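Local coordinates for second substrate binding domain of putative amino acid ABC transporter (Streptococcus pneumoniae, PDB 4OEN), which probably binds an amino acid outside the cell and hands it to the membrane part of an ABC transporter for import, at residues N90-V95 with L173-S178. Sequence-based numbering, arbitrary orientation.
Sequences NTILGV and LKTPIS
V95 lays its CG2 methyl against the aliphatic chain of K174, the two side chains crossing obliquely on the same face of the sheet. V95 CG2 sits 3.5 Å from K174 CG, tighter than usual for two carbons. Both atoms occupy the crowded position between their own backbone N and carbonyl carbon (K174 chi1 63°), and the lysine runs extended from there, so its CE passes the same methyl before NZ reaches the carbonyl oxygens of S99 and E97. P176 CD touches V95 CG2 too. Beneath this pair lies a reciprocal backbone bridge, an antiparallel hydrogen-bonded pair: V95 N gives to K174 O at 3.0 Å in the carbonyl plane, and K174 N to V95 O at 2.8 Å, nearly along the C=O axis.

In this periplasmic binding protein type II fold, strand 87-96 bonds along one edge to strand 155-159; its other edge is shared, the short strand 173-174, reached through helix 160-168, pairing near V95 and strand 180-190 taking up the bonding at T91. Past K174 direct pairing gives way to water. L93 O accepts from one water at 2.6 Å, which in turn accepts from I177 N; a second water accepts from L93 N and donates to I177 O, so two waters do the work of a missing pair of strand bonds. T175 CG2 meanwhile closes on L93 O.

Side chains divide between the two faces. I92, its CG1 anti to the backbone N (chi1 -162°), drives CG1 to 3.3 Å from I177 O and brings CD1 against T175 CB, crossing that residue at about a right angle, and it also touches L163 and E160 of helix 160-168. L93 projects to the face of V95, where its CD2 meets I177 CD1 at 3.8 Å, tip to tip.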
loop_
_atom_site.group_PDB
_atom_site.type_symbol
_atom_site.label_atom_id
_atom_site.label_comp_id
_atom_site.label_asym_id
_atom_site.label_seq_id
_atom_site.Cartn_x
_atom_site.Cartn_y
_atom_site.Cartn_z
ATOM N N ASN A 90 5.911 3.219 -2.261
ATOM C CA ASN A 90 6.486 4.322 -3.013
ATOM C C ASN A 90 5.429 5.321 -3.409
ATOM O O ASN A 90 4.254 4.980 -3.497
ATOM C CB ASN A 90 7.159 3.835 -4.304
ATOM C CG ASN A 90 8.283 2.850 -4.064
ATOM O OD1 ASN A 90 9.142 3.058 -3.221
ATOM N ND2 ASN A 90 8.293 1.777 -4.838
ATOM N N THR A 91 5.867 6.558 -3.658
ATOM C CA THR A 91 5.087 7.511 -4.435
ATOM C C THR A 91 5.608 7.415 -5.872
ATOM O O THR A 91 6.788 7.173 -6.080
ATOM C CB THR A 91 5.216 8.956 -3.886
ATOM O OG1 THR A 91 4.493 9.837 -4.741
ATOM C CG2 THR A 91 6.649 9.398 -3.844
ATOM N N ILE A 92 4.724 7.570 -6.850
ATOM C CA ILE A 92 5.116 7.352 -8.243
ATOM C C ILE A 92 4.305 8.241 -9.167
ATOM O O ILE A 92 3.165 8.601 -8.874
ATOM C CB ILE A 92 4.951 5.847 -8.617
ATOM C CG1 ILE A 92 5.740 5.483 -9.869
ATOM C CG2 ILE A 92 3.489 5.458 -8.764
ATOM C CD1 ILE A 92 5.823 3.972 -10.076
ATOM N N LEU A 93 4.919 8.633 -10.275
ATOM C CA LEU A 93 4.231 9.431 -11.279
ATOM C C LEU A 93 3.300 8.573 -12.145
ATOM O O LEU A 93 3.662 7.466 -12.561
ATOM C CB LEU A 93 5.251 10.142 -12.186
ATOM C CG LEU A 93 4.675 11.301 -13.004
ATOM C CD1 LEU A 93 4.576 12.567 -12.157
ATOM C CD2 LEU A 93 5.505 11.539 -14.272
ATOM N N GLY A 94 2.117 9.095 -12.446
ATOM C CA GLY A 94 1.188 8.431 -13.360
ATOM C C GLY A 94 0.859 9.339 -14.530
ATOM O O GLY A 94 0.675 10.538 -14.335
ATOM N N VAL A 95 0.825 8.785 -15.745
ATOM C CA VAL A 95 0.386 9.515 -16.935
ATOM C C VAL A 95 -0.500 8.636 -17.821
ATOM O O VAL A 95 -0.537 7.411 -17.663
ATOM C CB VAL A 95 1.593 10.035 -17.775
ATOM C CG1 VAL A 95 2.420 11.034 -16.983
ATOM C CG2 VAL A 95 2.465 8.869 -18.267
ATOM N N LEU A 173 -3.311 3.749 -17.809
ATOM C CA LEU A 173 -2.305 4.677 -17.317
ATOM C C LEU A 173 -0.966 3.973 -17.332
ATOM O O LEU A 173 -0.910 2.751 -17.468
ATOM C CB LEU A 173 -2.634 5.162 -15.895
ATOM C CG LEU A 173 -3.995 5.844 -15.781
ATOM C CD1 LEU A 173 -4.326 6.149 -14.326
ATOM C CD2 LEU A 173 -3.997 7.107 -16.600
ATOM N N LYS A 174 0.111 4.736 -17.194
ATOM C CA LYS A 174 1.436 4.133 -17.143
ATOM C C LYS A 174 2.317 4.862 -16.140
ATOM O O LYS A 174 2.002 5.979 -15.710
ATOM C CB LYS A 174 2.067 4.120 -18.539
ATOM C CG LYS A 174 2.295 5.491 -19.112
ATOM C CD LYS A 174 2.898 5.358 -20.505
ATOM C CE LYS A 174 3.230 6.711 -21.104
ATOM N NZ LYS A 174 3.826 6.522 -22.469
ATOM N N THR A 175 3.400 4.204 -15.750
ATOM C CA THR A 175 4.324 4.711 -14.747
ATOM C C THR A 175 5.725 4.692 -15.342
ATOM O O THR A 175 6.464 3.711 -15.204
ATOM C CB THR A 175 4.271 3.877 -13.461
ATOM O OG1 THR A 175 4.423 2.493 -13.794
ATOM C CG2 THR A 175 2.924 4.066 -12.754
ATOM N N PRO A 176 6.091 5.778 -16.032
ATOM C CA PRO A 176 7.343 5.806 -16.797
ATOM C C PRO A 176 8.605 6.028 -15.953
ATOM O O PRO A 176 9.726 5.871 -16.488
ATOM C CB PRO A 176 7.122 6.974 -17.754
ATOM C CG PRO A 176 6.205 7.894 -17.010
ATOM C CD PRO A 176 5.281 6.991 -16.243
ATOM N N ILE A 177 8.430 6.393 -14.682
ATOM C CA ILE A 177 9.555 6.660 -13.781
ATOM C C ILE A 177 9.465 5.821 -12.513
ATOM O O ILE A 177 8.398 5.749 -11.890
ATOM C CB ILE A 177 9.609 8.148 -13.388
ATOM C CG1 ILE A 177 9.532 9.040 -14.631
ATOM C CG2 ILE A 177 10.877 8.445 -12.585
ATOM C CD1 ILE A 177 9.126 10.483 -14.302
ATOM N N SER A 178 10.571 5.189 -12.114
ATOM C CA SER A 178 10.559 4.404 -10.882
ATOM C C SER A 178 10.115 5.266 -9.704
ATOM O O SER A 178 10.378 6.467 -9.665
ATOM C CB SER A 178 11.932 3.796 -10.590
ATOM O OG SER A 178 12.859 4.796 -10.212
HETATM O O HOH W 1 6.154 6.768 -13.074
HETATM O O HOH W 2 7.806 8.252 -10.188
#